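Local coordinates for acinetobacter secreted protease CpaA (Acinetobacter nosocomialis M2, PDB 6O38), which is a secreted zinc metalloprotease that probably cleaves extracellular proteins and is thought to be exported by type II secretion with the help of its chaperone CpaB, at residues L23-A28 against K34-P39; F416-V421 against H498-N503; Y480-A485 against Q566-Y571. All coordinates share one frame; numbering follows the deposited sequence.

Contact 1: residues L23-A28 against K34-P39; sequences LEFSLA and KNLSLP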
loop_
_atom_site.group_PDB
_atom_site.type_symbol
_atom_site.label_atom_id
_atom_site.label_comp_id
_atom_site.label_asym_id
_atom_site.label_seq_id
_atom_site.Cartn_x
_atom_site.Cartn_y
_atom_site.Cartn_z
ATOM N N LEU A 23 36.064 -7.105 -11.289
ATOM C CA LEU A 23 35.131 -7.737 -12.209
ATOM C C LEU A 23 34.302 -6.686 -12.936
ATOM O O LEU A 23 33.970 -5.636 -12.379
ATOM C CB LEU A 23 34.210 -8.708 -11.462
ATOM C CG LEU A 23 33.187 -9.506 -12.272
ATOM C CD1 LEU A 23 33.859 -10.234 -13.423
ATOM C CD2 LEU A 23 32.462 -10.489 -11.372
ATOM N N GLU A 24 33.971 -6.981 -14.192
ATOM C CA GLU A 24 33.150 -6.106 -15.022
ATOM C C GLU A 24 32.052 -6.945 -15.664
ATOM O O GLU A 24 32.333 -7.807 -16.502
ATOM C CB GLU A 24 33.994 -5.400 -16.083
ATOM C CG GLU A 24 33.262 -4.288 -16.812
ATOM C CD GLU A 24 34.206 -3.340 -17.523
ATOM O OE1 GLU A 24 35.096 -3.819 -18.257
ATOM O OE2 GLU A 24 34.064 -2.115 -17.335
ATOM N N PHE A 25 30.807 -6.688 -15.271
ATOM C CA PHE A 25 29.650 -7.427 -15.765
ATOM C C PHE A 25 28.931 -6.575 -16.804
ATOM O O PHE A 25 28.424 -5.495 -16.482
ATOM C CB PHE A 25 28.715 -7.788 -14.610
ATOM C CG PHE A 25 27.706 -8.846 -14.948
ATOM C CD1 PHE A 25 28.055 -10.186 -14.920
ATOM C CD2 PHE A 25 26.406 -8.505 -15.277
ATOM C CE1 PHE A 25 27.129 -11.166 -15.224
ATOM C CE2 PHE A 25 25.473 -9.479 -15.582
ATOM C CZ PHE A 25 25.836 -10.811 -15.555
ATOM N N SER A 26 28.886 -7.060 -18.042
ATOM C CA SER A 26 28.355 -6.300 -19.164
ATOM C C SER A 26 27.058 -6.917 -19.671
ATOM O O SER A 26 26.936 -8.142 -19.771
ATOM C CB SER A 26 29.373 -6.228 -20.306
ATOM O OG SER A 26 30.550 -5.551 -19.898
ATOM N N LEU A 27 26.096 -6.056 -19.992
ATOM C CA LEU A 27 24.813 -6.458 -20.555
ATOM C C LEU A 27 24.692 -5.902 -21.967
ATOM O O LEU A 27 25.007 -4.731 -22.207
ATOM C CB LEU A 27 23.655 -5.958 -19.686
ATOM C CG LEU A 27 23.541 -6.533 -18.273
ATOM C CD1 LEU A 27 22.809 -5.563 -17.361
ATOM C CD2 LEU A 27 22.827 -7.873 -18.301
ATOM N N ALA A 28 24.238 -6.740 -22.898
ATOM C CA ALA A 28 24.072 -6.347 -24.290
ATOM C C ALA A 28 22.726 -6.859 -24.787
ATOM O O ALA A 28 21.979 -7.513 -24.053
ATOM C CB ALA A 28 25.224 -6.869 -25.156
ATOM N N LYS A 34 17.321 -9.891 -16.774
ATOM C CA LYS A 34 16.494 -8.830 -16.206
ATOM C C LYS A 34 16.923 -8.476 -14.785
ATOM O O LYS A 34 17.115 -7.297 -14.464
ATOM C CB LYS A 34 15.020 -9.239 -16.233
ATOM C CG LYS A 34 14.060 -8.072 -16.082
ATOM C CD LYS A 34 12.613 -8.521 -16.197
ATOM C CE LYS A 34 11.688 -7.337 -16.430
ATOM N NZ LYS A 34 11.998 -6.644 -17.715
ATOM N N ASN A 35 17.076 -9.476 -13.923
ATOM C CA ASN A 35 17.373 -9.259 -12.513
ATOM C C ASN A 35 18.833 -9.589 -12.230
ATOM O O ASN A 35 19.322 -10.652 -12.627
ATOM C CB ASN A 35 16.453 -10.104 -11.628
ATOM C CG ASN A 35 14.988 -9.765 -11.827
ATOM O OD1 ASN A 35 14.637 -8.623 -12.125
ATOM N ND2 ASN A 35 14.123 -10.760 -11.663
ATOM N N LEU A 36 19.518 -8.677 -11.545
ATOM C CA LEU A 36 20.923 -8.826 -11.203
ATOM C C LEU A 36 21.105 -8.694 -9.696
ATOM O O LEU A 36 20.277 -8.102 -8.997
ATOM C CB LEU A 36 21.792 -7.782 -11.922
ATOM C CG LEU A 36 22.043 -7.917 -13.428
ATOM C CD1 LEU A 36 20.808 -7.567 -14.245
ATOM C CD2 LEU A 36 23.221 -7.050 -13.845
ATOM N N SER A 37 22.206 -9.253 -9.200
ATOM C CA SER A 37 22.521 -9.186 -7.781
ATOM C C SER A 37 24.025 -9.312 -7.594
ATOM O O SER A 37 24.716 -9.942 -8.398
ATOM C CB SER A 37 21.796 -10.278 -6.987
ATOM O OG SER A 37 22.235 -11.567 -7.378
ATOM N N LEU A 38 24.525 -8.698 -6.516
ATOM C CA LEU A 38 25.924 -8.740 -6.125
ATOM C C LEU A 38 26.166 -9.876 -5.134
ATOM O O LEU A 38 25.272 -10.236 -4.361
ATOM C CB LEU A 38 26.341 -7.411 -5.500
ATOM C CG LEU A 38 26.226 -6.184 -6.407
ATOM C CD1 LEU A 38 26.605 -4.919 -5.655
ATOM C CD2 LEU A 38 27.087 -6.349 -7.650
ATOM N N PRO A 39 27.361 -10.465 -5.136
ATOM C CA PRO A 39 27.614 -11.608 -4.251
ATOM C C PRO A 39 27.780 -11.174 -2.803
ATOM O O PRO A 39 28.353 -10.123 -2.509
ATOM C CB PRO A 39 28.910 -12.205 -4.807
ATOM C CG PRO A 39 29.610 -11.038 -5.417
ATOM C CD PRO A 39 28.530 -10.149 -5.976
#

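Contact 2: residues F416-V421 against H498-N503; sequences FYLRDV and HEVGHN. With ZN (zinc ion), chain M; SO4 (sulfate ion), chain O.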
loop_
_atom_site.group_PDB
_atom_site.type_symbol
_atom_site.label_atom_id
_atom_site.label_comp_id
_atom_site.label_asym_id
_atom_site.label_seq_id
_atom_site.Cartn_x
_atom_site.Cartn_y
_atom_site.Cartn_z
ATOM N N PHE A 416 -19.392 2.732 4.127
ATOM C CA PHE A 416 -20.035 1.517 3.648
ATOM C C PHE A 416 -19.062 0.350 3.731
ATOM O O PHE A 416 -17.843 0.531 3.673
ATOM C CB PHE A 416 -20.557 1.673 2.212
ATOM C CG PHE A 416 -19.522 1.419 1.150
ATOM C CD1 PHE A 416 -18.625 2.409 0.786
ATOM C CD2 PHE A 416 -19.458 0.195 0.505
ATOM C CE1 PHE A 416 -17.678 2.179 -0.196
ATOM C CE2 PHE A 416 -18.511 -0.042 -0.475
ATOM C CZ PHE A 416 -17.620 0.953 -0.826
ATOM N N TYR A 417 -19.628 -0.845 3.874
ATOM C CA TYR A 417 -18.905 -2.100 3.740
ATOM C C TYR A 417 -19.727 -3.042 2.875
ATOM O O TYR A 417 -20.960 -2.995 2.882
ATOM C CB TYR A 417 -18.633 -2.775 5.093
ATOM C CG TYR A 417 -17.607 -2.092 5.967
ATOM C CD1 TYR A 417 -16.248 -2.267 5.742
ATOM C CD2 TYR A 417 -17.997 -1.302 7.041
ATOM C CE1 TYR A 417 -15.305 -1.656 6.549
ATOM C CE2 TYR A 417 -17.063 -0.689 7.853
ATOM C CZ TYR A 417 -15.720 -0.869 7.603
ATOM O OH TYR A 417 -14.789 -0.259 8.412
ATOM N N LEU A 418 -19.038 -3.898 2.128
ATOM C CA LEU A 418 -19.699 -4.932 1.347
ATOM C C LEU A 418 -19.756 -6.220 2.156
ATOM O O LEU A 418 -18.758 -6.626 2.760
ATOM C CB LEU A 418 -18.976 -5.169 0.020
ATOM C CG LEU A 418 -19.058 -4.047 -1.015
ATOM C CD1 LEU A 418 -18.505 -4.519 -2.350
ATOM C CD2 LEU A 418 -20.489 -3.550 -1.167
ATOM N N ARG A 419 -20.928 -6.848 2.177
ATOM C CA ARG A 419 -21.133 -8.126 2.846
ATOM C C ARG A 419 -21.778 -9.082 1.857
ATOM O O ARG A 419 -22.853 -8.790 1.323
ATOM C CB ARG A 419 -22.005 -7.958 4.095
ATOM C CG ARG A 419 -22.600 -9.244 4.643
ATOM C CD ARG A 419 -23.261 -8.992 5.991
ATOM N NE ARG A 419 -24.055 -10.127 6.451
ATOM C CZ ARG A 419 -25.382 -10.181 6.396
ATOM N NH1 ARG A 419 -26.022 -11.254 6.838
ATOM N NH2 ARG A 419 -26.071 -9.160 5.905
ATOM N N ASP A 420 -21.125 -10.215 1.607
ATOM C CA ASP A 420 -21.689 -11.214 0.710
ATOM C C ASP A 420 -22.674 -12.079 1.489
ATOM O O ASP A 420 -22.317 -12.685 2.506
ATOM C CB ASP A 420 -20.590 -12.052 0.050
ATOM C CG ASP A 420 -20.003 -13.104 0.974
ATOM O OD1 ASP A 420 -19.519 -12.742 2.066
ATOM O OD2 ASP A 420 -20.037 -14.297 0.605
ATOM N N VAL A 421 -23.930 -12.085 1.047
ATOM C CA VAL A 421 -24.986 -12.845 1.702
ATOM C C VAL A 421 -25.406 -14.061 0.900
ATOM O O VAL A 421 -26.316 -14.788 1.327
ATOM C CB VAL A 421 -26.206 -11.954 2.001
ATOM C CG1 VAL A 421 -25.823 -10.853 2.975
ATOM C CG2 VAL A 421 -26.751 -11.357 0.715
ATOM N N HIS A 498 -13.876 -1.041 -8.340
ATOM C CA HIS A 498 -14.072 -0.053 -9.394
ATOM C C HIS A 498 -15.513 -0.057 -9.890
ATOM O O HIS A 498 -16.131 1.004 -10.033
ATOM C CB HIS A 498 -13.102 -0.321 -10.547
ATOM C CG HIS A 498 -13.238 0.638 -11.687
ATOM N ND1 HIS A 498 -12.550 1.832 -11.742
ATOM C CD2 HIS A 498 -13.974 0.577 -12.822
ATOM C CE1 HIS A 498 -12.861 2.466 -12.860
ATOM N NE2 HIS A 498 -13.723 1.725 -13.532
ATOM N N GLU A 499 -16.064 -1.243 -10.154
ATOM C CA GLU A 499 -17.438 -1.328 -10.636
ATOM C C GLU A 499 -18.432 -0.930 -9.551
ATOM O O GLU A 499 -19.442 -0.277 -9.839
ATOM C CB GLU A 499 -17.730 -2.738 -11.149
ATOM C CG GLU A 499 -16.791 -3.203 -12.255
ATOM C CD GLU A 499 -16.734 -2.242 -13.432
ATOM O OE1 GLU A 499 -15.642 -2.080 -14.017
ATOM O OE2 GLU A 499 -17.774 -1.636 -13.769
ATOM N N VAL A 500 -18.170 -1.320 -8.301
ATOM C CA VAL A 500 -19.040 -0.913 -7.200
ATOM C C VAL A 500 -18.991 0.599 -7.019
ATOM O O VAL A 500 -20.001 1.236 -6.693
ATOM C CB VAL A 500 -18.650 -1.658 -5.909
ATOM C CG1 VAL A 500 -19.344 -1.051 -4.697
ATOM C CG2 VAL A 500 -18.989 -3.137 -6.031
ATOM N N GLY A 501 -17.818 1.199 -7.239
ATOM C CA GLY A 501 -17.728 2.651 -7.239
ATOM C C GLY A 501 -18.669 3.293 -8.239
ATOM O O GLY A 501 -19.312 4.302 -7.942
ATOM N N HIS A 502 -18.759 2.717 -9.441
ATOM C CA HIS A 502 -19.730 3.193 -10.422
ATOM C C HIS A 502 -21.151 3.060 -9.888
ATOM O O HIS A 502 -21.952 3.997 -9.980
ATOM C CB HIS A 502 -19.575 2.425 -11.735
ATOM C CG HIS A 502 -18.444 2.905 -12.591
ATOM N ND1 HIS A 502 -18.352 4.204 -13.041
ATOM C CD2 HIS A 502 -17.362 2.259 -13.085
ATOM C CE1 HIS A 502 -17.260 4.339 -13.773
ATOM N NE2 HIS A 502 -16.641 3.173 -13.814
ATOM N N ASN A 503 -21.480 1.892 -9.326
ATOM C CA ASN A 503 -22.803 1.685 -8.743
ATOM C C ASN A 503 -23.114 2.732 -7.681
ATOM O O ASN A 503 -24.260 3.179 -7.552
ATOM C CB ASN A 503 -22.902 0.280 -8.149
ATOM C CG ASN A 503 -23.048 -0.794 -9.209
ATOM O OD1 ASN A 503 -23.392 -0.509 -10.356
ATOM N ND2 ASN A 503 -22.790 -2.040 -8.828
HETATM ZN ZN ZN M . -15.177 2.393 -15.085
HETATM S S SO4 O . -28.644 -12.571 8.355
HETATM O O1 SO4 O . -29.157 -11.486 7.524
HETATM O O2 SO4 O . -29.282 -12.522 9.667
HETATM O O3 SO4 O . -28.940 -13.853 7.719
HETATM O O4 SO4 O . -27.200 -12.428 8.512
#

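Contact 3: residues Y480-A485 against Q566-Y571; sequences YNMIGA and QKISLY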
loop_
_atom_site.group_PDB
_atom_site.type_symbol
_atom_site.label_atom_id
_atom_site.label_comp_id
_atom_site.label_asym_id
_atom_site.label_seq_id
_atom_site.Cartn_x
_atom_site.Cartn_y
_atom_site.Cartn_z
ATOM N N TYR A 480 -33.171 -1.175 -9.178
ATOM C CA TYR A 480 -33.295 -1.983 -10.386
ATOM C C TYR A 480 -31.962 -2.143 -11.109
ATOM O O TYR A 480 -31.710 -3.192 -11.712
ATOM C CB TYR A 480 -34.333 -1.364 -11.322
ATOM C CG TYR A 480 -34.433 -2.055 -12.662
ATOM C CD1 TYR A 480 -35.037 -3.300 -12.779
ATOM C CD2 TYR A 480 -33.926 -1.459 -13.810
ATOM C CE1 TYR A 480 -35.130 -3.934 -14.002
ATOM C CE2 TYR A 480 -34.015 -2.087 -15.038
ATOM C CZ TYR A 480 -34.618 -3.324 -15.128
ATOM O OH TYR A 480 -34.709 -3.952 -16.350
ATOM N N ASN A 481 -31.098 -1.130 -11.058
ATOM C CA ASN A 481 -29.844 -1.134 -11.798
ATOM C C ASN A 481 -28.645 -1.505 -10.936
ATOM O O ASN A 481 -27.507 -1.426 -11.411
ATOM C CB ASN A 481 -29.609 0.232 -12.447
ATOM C CG ASN A 481 -30.549 0.497 -13.604
ATOM O OD1 ASN A 481 -30.699 -0.332 -14.500
ATOM N ND2 ASN A 481 -31.186 1.663 -13.594
HETATM N N MSE A 482 -28.867 -1.914 -9.692
HETATM C CA MSE A 482 -27.767 -2.230 -8.791
HETATM C C MSE A 482 -27.122 -3.559 -9.168
HETATM O O MSE A 482 -27.397 -4.589 -8.554
HETATM C CB MSE A 482 -28.255 -2.267 -7.341
HETATM C CG MSE A 482 -27.139 -2.324 -6.313
HETATM SE SE MSE A 482 -26.018 -0.731 -6.339
HETATM C CE MSE A 482 -24.575 -1.363 -5.190
ATOM N N ILE A 483 -26.265 -3.531 -10.187
ATOM C CA ILE A 483 -25.596 -4.736 -10.668
ATOM C C ILE A 483 -24.251 -4.343 -11.263
ATOM O O ILE A 483 -24.119 -3.292 -11.898
ATOM C CB ILE A 483 -26.475 -5.496 -11.689
ATOM C CG1 ILE A 483 -25.798 -6.796 -12.132
ATOM C CG2 ILE A 483 -26.802 -4.617 -12.889
ATOM C CD1 ILE A 483 -26.675 -7.678 -12.992
ATOM N N GLY A 484 -23.246 -5.188 -11.038
ATOM C CA GLY A 484 -21.928 -4.971 -11.598
ATOM C C GLY A 484 -21.333 -6.287 -12.056
ATOM O O GLY A 484 -21.739 -7.364 -11.611
ATOM N N ALA A 485 -20.367 -6.189 -12.968
ATOM C CA ALA A 485 -19.788 -7.392 -13.548
ATOM C C ALA A 485 -18.367 -7.128 -14.024
ATOM O O ALA A 485 -18.027 -6.016 -14.437
ATOM C CB ALA A 485 -20.639 -7.914 -14.711
ATOM N N GLN A 566 -26.202 4.703 2.480
ATOM C CA GLN A 566 -27.330 4.245 3.286
ATOM C C GLN A 566 -28.544 3.938 2.419
ATOM O O GLN A 566 -29.241 2.943 2.648
ATOM C CB GLN A 566 -27.684 5.290 4.344
ATOM C CG GLN A 566 -28.998 5.011 5.059
ATOM C CD GLN A 566 -29.370 6.091 6.054
ATOM O OE1 GLN A 566 -29.494 7.263 5.696
ATOM N NE2 GLN A 566 -29.553 5.701 7.310
ATOM N N LYS A 567 -28.813 4.783 1.421
ATOM C CA LYS A 567 -29.936 4.541 0.518
ATOM C C LYS A 567 -29.801 3.197 -0.190
ATOM O O LYS A 567 -30.781 2.454 -0.317
ATOM C CB LYS A 567 -30.042 5.684 -0.491
ATOM C CG LYS A 567 -30.595 5.291 -1.849
ATOM C CD LYS A 567 -30.430 6.427 -2.844
ATOM C CE LYS A 567 -29.945 5.921 -4.193
ATOM N NZ LYS A 567 -29.466 7.032 -5.060
ATOM N N ILE A 568 -28.593 2.864 -0.648
ATOM C CA ILE A 568 -28.378 1.581 -1.309
ATOM C C ILE A 568 -28.491 0.436 -0.309
ATOM O O ILE A 568 -29.042 -0.627 -0.620
ATOM C CB ILE A 568 -27.021 1.578 -2.036
ATOM C CG1 ILE A 568 -27.062 2.529 -3.232
ATOM C CG2 ILE A 568 -26.649 0.174 -2.486
ATOM C CD1 ILE A 568 -25.712 2.788 -3.855
ATOM N N SER A 569 -27.984 0.637 0.911
ATOM C CA SER A 569 -28.051 -0.401 1.934
ATOM C C SER A 569 -29.484 -0.759 2.308
ATOM O O SER A 569 -29.711 -1.816 2.905
ATOM C CB SER A 569 -27.286 0.040 3.182
ATOM O OG SER A 569 -27.951 1.107 3.834
ATOM N N LEU A 570 -30.452 0.092 1.970
ATOM C CA LEU A 570 -31.849 -0.133 2.305
ATOM C C LEU A 570 -32.678 -0.579 1.107
ATOM O O LEU A 570 -33.911 -0.554 1.178
ATOM C CB LEU A 570 -32.454 1.130 2.920
ATOM C CG LEU A 570 -31.833 1.591 4.241
ATOM C CD1 LEU A 570 -32.550 2.821 4.773
ATOM C CD2 LEU A 570 -31.859 0.467 5.266
ATOM N N TYR A 571 -32.032 -0.973 0.005
ATOM C CA TYR A 571 -32.778 -1.501 -1.135
ATOM C C TYR A 571 -33.554 -2.753 -0.746
ATOM O O TYR A 571 -34.720 -2.914 -1.127
ATOM C CB TYR A 571 -31.828 -1.798 -2.296
ATOM C CG TYR A 571 -31.387 -0.575 -3.072
ATOM C CD1 TYR A 571 -32.052 0.636 -2.938
ATOM C CD2 TYR A 571 -30.310 -0.638 -3.949
ATOM C CE1 TYR A 571 -31.652 1.754 -3.650
ATOM C CE2 TYR A 571 -29.904 0.473 -4.664
ATOM C CZ TYR A 571 -30.578 1.666 -4.512
ATOM O OH TYR A 571 -30.175 2.773 -5.223
#

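Contact 1: residues L23-A28 against K34-P39
Leu36 meets Phe25 and Leu27 through a single methyl group, CD2, so that one carbon carries the contact on the 34-39 side. CD2 sits 3.7 Å from Phe25 CE2 and reaches the neighbouring ring carbon CD2 of Phe25 as well; the leucine crosses the ring obliquely. Toward Leu27 the approach is tip to tip, with Leu27 CD1 3.8 Å from Leu36 CD2. The phenyl ring reaches this point because its CG stands anti to the backbone N (chi1 -164°), which carries the ring off the strand and sets CE2 beside Leu36 CD2.

Behind these side chains the backbones stay well apart, the CA atoms of Phe25 and Leu36 being 9.9 Å from each other. The two strands pair with different neighbours: 22-27 lies between 3-5 and 47-52, and 35-37 pairs with 58-61. Pro7 covers Phe25 and Leu27 from a loop, and Ser58 and Leu60 back Leu36. Toward the outside, Glu24 forms a salt bridge with Arg51, and Glu47 of the chaperone CpaB packs on Lys34 and Asn35.

The contact thus belongs to the interior of the first StcE-type beta-sandwich domain, where two sheets face each other. All three touching residues are buried and wholly apolar in what they offer, so the two layers are held here by dispersion and hydrophobic burial, without any directional bond.

Contact 2: residues F416-V421 against H498-N503
Val500 presents both of its methyl groups to strand 416-421, and the direct packing is entirely apolar. Val500 CG2 meets Leu418 CD1 tip to tip at 4.0 Å. The other methyl, CG1, lies more loosely against the Phe416 ring, 4.4 Å from CE2, and approaches it obliquely. With CG1 anti to the backbone N (chi1 168°), the two branches of Val500 spread so that each has its own partner on the strand.

Metal coordination occupies a different face of the helix. His498 NE2 binds the zinc ion at 2.2 Å and His502 NE2 binds it at 2.1 Å; His508 is the third protein ligand from this chain, and Asp170 of the chaperone CpaB adds both carboxylate oxygens. The sequence, with Glu499 between the histidines, is consistent with the HExxH helix of metzincin-type peptidases. His498 ND1 is hydrogen-bonded to the carbonyl of Ala526, which probably fixes the rotation of that ring.

Charged interactions lie on the far side of the strand. Arg419 extends from CG to NE and makes a salt bridge to Asp376, while its NH1 gives a weak hydrogen bond to O1 of a sulfate that probably comes from the crystallisation liquor and whose exact placement is doubtful.

One helix therefore carries two chemistries: an apolar face that seats it on the strand, and a polar face whose imidazoles hold a zinc ion that the chaperone carboxylate also ligates.

Contact 3: residues Y480-A485 against Q566-Y571
Met482, present as selenomethionine, lays its end across Ile568 at about a right angle. Its methyl CE is 3.7 Å from Ile568 CG2, and SE is 4.0 Å from that same CG2 atom. The side chain leaves the backbone with CG anti to N (chi1 -169°), bends at the next bond (chi2 64°) and then runs straight, which brings SE and CE onto the isoleucine branch. Ile568 offers CG2, the methyl anti to its own backbone N, and also touches Ile375.

Nearer the root of Met482, CB approaches Tyr571 CE2 obliquely at 4.2 Å. The tyrosine ring is folded back over its own helix end, with Ile568 CA centred over one face, and its hydroxyl is hydrogen-bonded to Ala477 O, which helps to fix the ring. Met482 itself is the centre of an inverse gamma turn at the entry to strand 483-487, so the backbone turns just where this side chain points to the helix.

The last turn of helix 557-569 and the residues just after it are thus packed against the turn that leads into strand 483-487. A flexible selenoether and a branched aliphatic group meet by dispersion, and the polar part of Tyr571 is satisfied outside the hydrophobic patch.

How the contacts relate
Contacts 1 and 2 are built of buried residues alone; contact 3 is mostly buried, but its Tyr571 is partly exposed. Contacts 2 and 3 use consecutive elements, strand 483-487, helix 496-504 and then helix 557-569, whereas contact 1 shares none of them and has its centre about 47 Å from that of contact 2. The centres of contacts 2 and 3 are about 9 Å apart: Met482 SE packs on Asn503 CB at 3.7 Å, and Ile375 both pairs with strand 416-425 and touches Ile568. Only contact 2 carries a metal on one of its elements. Chaperone CpaB reaches all three, by packing at contacts 1 and 3 and additionally through zinc at contact 2.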